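Local coordinates for glycosyltransferase Gtf1 (Streptococcus pneumoniae, PDB 4PQG), which belongs to the GT-B-type glycosyltransferases and carries uridine-5'-diphosphate in a pocket of its fold, at residues A[398-410]-A[417-431]. Sequence-based numbering, arbitrary orientation.
Sequences IYSQYEVYLTAST and TLMEAIGSGLPLIGF. With UDP (uridine-5'-diphosphate), chain C.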
loop_
_atom_site.group_PDB
_atom_site.type_symbol
_atom_site.label_atom_id
_atom_site.label_comp_id
_atom_site.label_asym_id
_atom_site.label_seq_id
_atom_site.Cartn_x
_atom_site.Cartn_y
_atom_site.Cartn_z
ATOM N N ILE A 398 -5.838 14.521 -11.106
ATOM C CA ILE A 398 -4.680 15.377 -10.865
ATOM C C ILE A 398 -3.737 15.398 -12.067
ATOM O O ILE A 398 -3.337 16.471 -12.523
ATOM C CB ILE A 398 -3.932 14.945 -9.572
ATOM C CG1 ILE A 398 -4.810 15.162 -8.318
ATOM C CG2 ILE A 398 -2.565 15.614 -9.461
ATOM C CD1 ILE A 398 -5.046 16.610 -7.921
ATOM N N TYR A 399 -3.404 14.216 -12.576
ATOM C CA TYR A 399 -2.370 14.041 -13.595
ATOM C C TYR A 399 -2.606 14.892 -14.841
ATOM O O TYR A 399 -1.678 15.511 -15.354
ATOM C CB TYR A 399 -2.331 12.598 -14.064
ATOM C CG TYR A 399 -1.767 11.577 -13.106
ATOM C CD1 TYR A 399 -0.394 11.504 -12.861
ATOM C CD2 TYR A 399 -2.602 10.632 -12.500
ATOM C CE1 TYR A 399 0.131 10.543 -12.015
ATOM C CE2 TYR A 399 -2.088 9.669 -11.647
ATOM C CZ TYR A 399 -0.720 9.627 -11.409
ATOM O OH TYR A 399 -0.186 8.663 -10.580
ATOM N N SER A 400 -3.842 14.889 -15.333
ATOM C CA SER A 400 -4.166 15.568 -16.589
ATOM C C SER A 400 -4.226 17.105 -16.448
ATOM O O SER A 400 -4.574 17.807 -17.406
ATOM C CB SER A 400 -5.441 14.976 -17.215
ATOM O OG SER A 400 -6.549 15.119 -16.346
ATOM N N GLN A 401 -3.859 17.617 -15.271
ATOM C CA GLN A 401 -3.674 19.060 -15.051
ATOM C C GLN A 401 -2.221 19.491 -15.328
ATOM O O GLN A 401 -1.885 20.674 -15.266
ATOM C CB GLN A 401 -4.061 19.447 -13.632
ATOM C CG GLN A 401 -5.521 19.181 -13.293
ATOM C CD GLN A 401 -5.885 19.602 -11.882
ATOM O OE1 GLN A 401 -5.710 20.756 -11.498
ATOM N NE2 GLN A 401 -6.413 18.664 -11.105
ATOM N N TYR A 402 -1.375 18.521 -15.661
ATOM C CA TYR A 402 0.059 18.760 -15.825
ATOM C C TYR A 402 0.539 18.433 -17.240
ATOM O O TYR A 402 -0.184 17.836 -18.035
ATOM C CB TYR A 402 0.853 17.947 -14.782
ATOM C CG TYR A 402 0.603 18.367 -13.347
ATOM C CD1 TYR A 402 1.459 19.256 -12.706
ATOM C CD2 TYR A 402 -0.501 17.874 -12.628
ATOM C CE1 TYR A 402 1.242 19.639 -11.394
ATOM C CE2 TYR A 402 -0.725 18.253 -11.313
ATOM C CZ TYR A 402 0.149 19.138 -10.707
ATOM O OH TYR A 402 -0.051 19.532 -9.412
ATOM N N GLU A 403 1.771 18.814 -17.553
ATOM C CA GLU A 403 2.295 18.546 -18.870
ATOM C C GLU A 403 3.173 17.309 -18.963
ATOM O O GLU A 403 2.991 16.501 -19.881
ATOM C CB GLU A 403 2.990 19.780 -19.441
ATOM C CG GLU A 403 1.991 20.865 -19.829
ATOM C CD GLU A 403 2.631 22.052 -20.524
ATOM O OE1 GLU A 403 3.836 22.310 -20.304
ATOM O OE2 GLU A 403 1.915 22.737 -21.286
ATOM N N VAL A 404 4.105 17.153 -18.018
ATOM C CA VAL A 404 5.105 16.093 -18.094
ATOM C C VAL A 404 5.308 15.445 -16.714
ATOM O O VAL A 404 5.287 16.134 -15.695
ATOM C CB VAL A 404 6.468 16.630 -18.598
ATOM C CG1 VAL A 404 7.535 15.522 -18.608
ATOM C CG2 VAL A 404 6.339 17.253 -19.993
ATOM N N TYR A 405 5.515 14.131 -16.712
ATOM C CA TYR A 405 5.789 13.371 -15.493
ATOM C C TYR A 405 7.281 13.040 -15.428
ATOM O O TYR A 405 7.854 12.607 -16.426
ATOM C CB TYR A 405 4.969 12.065 -15.473
ATOM C CG TYR A 405 5.105 11.293 -14.169
ATOM C CD1 TYR A 405 4.150 11.417 -13.161
ATOM C CD2 TYR A 405 6.195 10.439 -13.946
ATOM C CE1 TYR A 405 4.284 10.725 -11.957
ATOM C CE2 TYR A 405 6.341 9.753 -12.743
ATOM C CZ TYR A 405 5.385 9.900 -11.757
ATOM O OH TYR A 405 5.529 9.220 -10.564
ATOM N N LEU A 406 7.872 13.213 -14.242
ATOM C CA LEU A 406 9.278 12.864 -13.950
ATOM C C LEU A 406 9.450 11.733 -12.909
ATOM O O LEU A 406 8.774 11.705 -11.903
ATOM C CB LEU A 406 10.010 14.093 -13.403
ATOM C CG LEU A 406 10.004 15.405 -14.187
ATOM C CD1 LEU A 406 10.827 16.439 -13.428
ATOM C CD2 LEU A 406 10.562 15.179 -15.586
ATOM N N THR A 407 10.415 10.848 -13.147
ATOM C CA THR A 407 10.768 9.772 -12.221
ATOM C C THR A 407 12.273 9.622 -12.293
ATOM O O THR A 407 12.862 9.657 -13.384
ATOM C CB THR A 407 10.085 8.417 -12.586
ATOM O OG1 THR A 407 10.774 7.338 -11.931
ATOM C CG2 THR A 407 10.123 8.162 -14.107
ATOM N N ALA A 408 12.867 9.494 -11.110
ATOM C CA ALA A 408 14.271 9.160 -10.919
ATOM C C ALA A 408 14.396 7.844 -10.150
ATOM O O ALA A 408 15.447 7.527 -9.600
ATOM C CB ALA A 408 14.950 10.287 -10.170
ATOM N N SER A 409 13.300 7.089 -10.082
ATOM C CA SER A 409 13.345 5.769 -9.485
ATOM C C SER A 409 14.319 4.888 -10.254
ATOM O O SER A 409 14.308 4.851 -11.499
ATOM C CB SER A 409 11.946 5.129 -9.461
ATOM O OG SER A 409 12.015 3.804 -8.970
ATOM N N THR A 410 15.158 4.180 -9.508
ATOM C CA THR A 410 16.150 3.315 -10.103
ATOM C C THR A 410 15.634 1.898 -10.396
ATOM O O THR A 410 16.377 1.068 -10.934
ATOM C CB THR A 410 17.442 3.290 -9.248
ATOM O OG1 THR A 410 17.087 3.306 -7.853
ATOM C CG2 THR A 410 18.270 4.551 -9.538
ATOM N N THR A 417 1.985 4.695 -10.951
ATOM C CA THR A 417 1.925 6.121 -11.347
ATOM C C THR A 417 2.432 6.376 -12.782
ATOM O O THR A 417 2.056 7.378 -13.396
ATOM C CB THR A 417 2.683 7.062 -10.398
ATOM O OG1 THR A 417 4.082 6.728 -10.412
ATOM C CG2 THR A 417 2.098 6.984 -8.969
ATOM N N LEU A 418 3.276 5.484 -13.300
ATOM C CA LEU A 418 3.718 5.589 -14.696
ATOM C C LEU A 418 2.557 5.258 -15.648
ATOM O O LEU A 418 2.316 5.965 -16.620
ATOM C CB LEU A 418 4.916 4.672 -14.963
ATOM C CG LEU A 418 6.139 4.710 -14.035
ATOM C CD1 LEU A 418 7.157 3.682 -14.495
ATOM C CD2 LEU A 418 6.750 6.107 -13.970
ATOM N N MET A 419 1.831 4.194 -15.337
ATOM C CA MET A 419 0.615 3.814 -16.074
ATOM C C MET A 419 -0.457 4.894 -15.961
ATOM O O MET A 419 -1.067 5.309 -16.953
ATOM C CB MET A 419 0.062 2.484 -15.542
ATOM C CG MET A 419 -1.194 2.005 -16.269
ATOM S SD MET A 419 -2.089 0.744 -15.347
ATOM C CE MET A 419 -2.780 1.770 -14.045
ATOM N N GLU A 420 -0.679 5.349 -14.737
ATOM C CA GLU A 420 -1.637 6.403 -14.482
ATOM C C GLU A 420 -1.253 7.665 -15.244
ATOM O O GLU A 420 -2.100 8.265 -15.921
ATOM C CB GLU A 420 -1.770 6.652 -12.973
ATOM C CG GLU A 420 -2.495 5.512 -12.240
ATOM C CD GLU A 420 -2.263 5.477 -10.718
ATOM O OE1 GLU A 420 -1.817 6.501 -10.147
ATOM O OE2 GLU A 420 -2.521 4.403 -10.109
ATOM N N ALA A 421 0.021 8.049 -15.166
ATOM C CA ALA A 421 0.520 9.216 -15.905
ATOM C C ALA A 421 0.275 9.134 -17.430
ATOM O O ALA A 421 -0.245 10.075 -18.012
ATOM C CB ALA A 421 1.994 9.467 -15.581
ATOM N N ILE A 422 0.626 8.028 -18.075
ATOM C CA ILE A 422 0.425 7.938 -19.538
ATOM C C ILE A 422 -1.062 7.841 -19.930
ATOM O O ILE A 422 -1.456 8.295 -21.014
ATOM C CB ILE A 422 1.230 6.795 -20.225
ATOM C CG1 ILE A 422 0.775 5.414 -19.747
ATOM C CG2 ILE A 422 2.738 6.988 -20.041
ATOM C CD1 ILE A 422 1.077 4.298 -20.726
ATOM N N GLY A 423 -1.867 7.233 -19.056
ATOM C CA GLY A 423 -3.322 7.185 -19.228
ATOM C C GLY A 423 -3.969 8.557 -19.197
ATOM O O GLY A 423 -5.068 8.735 -19.716
ATOM N N SER A 424 -3.291 9.519 -18.575
ATOM C CA SER A 424 -3.705 10.920 -18.583
ATOM C C SER A 424 -2.865 11.769 -19.571
ATOM O O SER A 424 -2.823 13.003 -19.476
ATOM C CB SER A 424 -3.611 11.509 -17.171
ATOM O OG SER A 424 -4.733 11.160 -16.373
ATOM N N GLY A 425 -2.186 11.094 -20.494
ATOM C CA GLY A 425 -1.449 11.754 -21.571
ATOM C C GLY A 425 -0.209 12.515 -21.132
ATOM O O GLY A 425 0.118 13.571 -21.693
ATOM N N LEU A 426 0.490 11.992 -20.133
ATOM C CA LEU A 426 1.741 12.638 -19.728
ATOM C C LEU A 426 2.908 11.942 -20.370
ATOM O O LEU A 426 3.012 10.712 -20.296
ATOM C CB LEU A 426 1.908 12.661 -18.198
ATOM C CG LEU A 426 0.878 13.454 -17.383
ATOM C CD1 LEU A 426 1.164 13.361 -15.891
ATOM C CD2 LEU A 426 0.841 14.904 -17.814
ATOM N N PRO A 427 3.790 12.721 -21.023
ATOM C CA PRO A 427 5.091 12.180 -21.391
ATOM C C PRO A 427 5.850 11.842 -20.115
ATOM O O PRO A 427 5.604 12.467 -19.079
ATOM C CB PRO A 427 5.775 13.358 -22.103
ATOM C CG PRO A 427 4.639 14.203 -22.581
ATOM C CD PRO A 427 3.642 14.124 -21.460
ATOM N N LEU A 428 6.745 10.862 -20.194
ATOM C CA LEU A 428 7.551 10.452 -19.041
ATOM C C LEU A 428 9.036 10.692 -19.299
ATOM O O LEU A 428 9.532 10.393 -20.378
ATOM C CB LEU A 428 7.326 8.968 -18.718
ATOM C CG LEU A 428 5.906 8.399 -18.661
ATOM C CD1 LEU A 428 5.954 6.924 -18.297
ATOM C CD2 LEU A 428 5.052 9.149 -17.661
ATOM N N ILE A 429 9.749 11.220 -18.309
ATOM C CA ILE A 429 11.224 11.228 -18.355
ATOM C C ILE A 429 11.768 10.406 -17.185
ATOM O O ILE A 429 11.520 10.748 -16.037
ATOM C CB ILE A 429 11.800 12.668 -18.306
ATOM C CG1 ILE A 429 11.255 13.519 -19.468
ATOM C CG2 ILE A 429 13.321 12.625 -18.309
ATOM C CD1 ILE A 429 11.571 15.007 -19.354
ATOM N N GLY A 430 12.493 9.328 -17.480
ATOM C CA GLY A 430 13.029 8.465 -16.433
ATOM C C GLY A 430 14.282 7.708 -16.811
ATOM O O GLY A 430 14.746 7.770 -17.956
ATOM N N PHE A 431 14.835 6.987 -15.844
ATOM C CA PHE A 431 16.021 6.175 -16.089
ATOM C C PHE A 431 15.718 4.970 -16.980
ATOM O O PHE A 431 14.621 4.395 -16.917
ATOM C CB PHE A 431 16.605 5.672 -14.773
ATOM C CG PHE A 431 17.374 6.703 -13.996
ATOM C CD1 PHE A 431 18.508 7.325 -14.536
ATOM C CD2 PHE A 431 17.004 7.018 -12.687
ATOM C CE1 PHE A 431 19.233 8.245 -13.790
ATOM C CE2 PHE A 431 17.728 7.947 -11.946
ATOM C CZ PHE A 431 18.845 8.558 -12.499
HETATM N N1 UDP C . -0.426 7.338 -4.837
HETATM C C2 UDP C . -1.535 8.108 -4.425
HETATM N N3 UDP C . -1.342 9.361 -4.038
HETATM C C4 UDP C . -0.130 9.933 -4.014
HETATM C C5 UDP C . 0.996 9.203 -4.407
HETATM C C6 UDP C . 0.810 7.880 -4.828
HETATM O O2 UDP C . -2.698 7.633 -4.431
HETATM O O4 UDP C . -0.037 11.123 -3.637
HETATM C "C1'" UDP C . -0.677 5.965 -5.300
HETATM C "C2'" UDP C . -0.544 5.930 -6.821
HETATM O "O2'" UDP C . -1.752 6.290 -7.520
HETATM C "C3'" UDP C . -0.122 4.504 -7.133
HETATM C "C4'" UDP C . 0.559 4.035 -5.850
HETATM O "O4'" UDP C . 0.311 5.037 -4.850
HETATM O "O3'" UDP C . -1.267 3.681 -7.387
HETATM C "C5'" UDP C . 2.072 3.889 -6.004
HETATM O "O5'" UDP C . 2.333 2.749 -6.805
HETATM P PA UDP C . 3.697 2.603 -7.637
HETATM O O1A UDP C . 3.679 1.283 -8.360
HETATM O O2A UDP C . 3.847 3.868 -8.446
HETATM O O3A UDP C . 4.912 2.759 -6.587
HETATM P PB UDP C . 5.334 1.869 -5.313
HETATM O O1B UDP C . 6.839 1.785 -5.417
HETATM O O2B UDP C . 4.822 2.647 -4.111
HETATM O O3B UDP C . 4.693 0.509 -5.513
HETATM O O HOH W 1 -6.069 12.897 -14.832
HETATM O O HOH W 2 0.923 16.324 -21.575
HETATM O O HOH W 3 13.426 6.647 -13.317
#
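The ring of Tyr-399 packs one face on the backbone of helix 416-423: the peptide joining Glu-420 to Ala-421 sits over its centre, with Ala-421 N 4.0 Å above the plane, while Leu-426 CD1 meets its edge. The edge of the Tyr-405 ring is likewise met by Leu-426 CD1, and Thr-417 O stands over one face, displaced toward the rim. Phe-431 turns its edge, in plane, to the carbonyl oxygens of Ala-408 and Ser-409, its CE2 lying 3.3 Å from Ala-408 O.

Both tyrosines reach the helix with their hydroxyls. Tyr-399 OH donates to Glu-420 OE1 (2.7 Å) on the anti side of the carboxylate, whose plane is turned 65° from the ring. Tyr-405 points toward the N-terminal part of the helix, a first torsion of -174° swinging its ring away from its own backbone nitrogen, and its OH lies 2.9 Å from Thr-417 OG1, the two side chains crossing at about a right angle.

Behind these rings the two strands pair in parallel. Tyr-405 N donates to Pro-427 O and Tyr-405 O accepts from Ile-429 N, whose own carbonyl takes Thr-407 N. Leu-406 and Ile-429 lie side by side on one sheet face, Tyr-405 and Leu-428 on the other. A Schellman motif with Gly-425 as C' ends the connecting helix of this beta-alpha-beta unit, part of one of the two Rossmann-like domains of the GT-B fold.

Glu-420 also grips the UDP ribose, OE1 accepting from O2' (2.6 Å) and OE2 from O3' (3.1 Å), and Tyr-31 bonds OE2; Thr-417 N donates to O2A. With OE1 shared between Tyr-399 OH and O2', Tyr-399 is a second-shell residue that probably helps fix the rotation of the ribose-binding carboxylate.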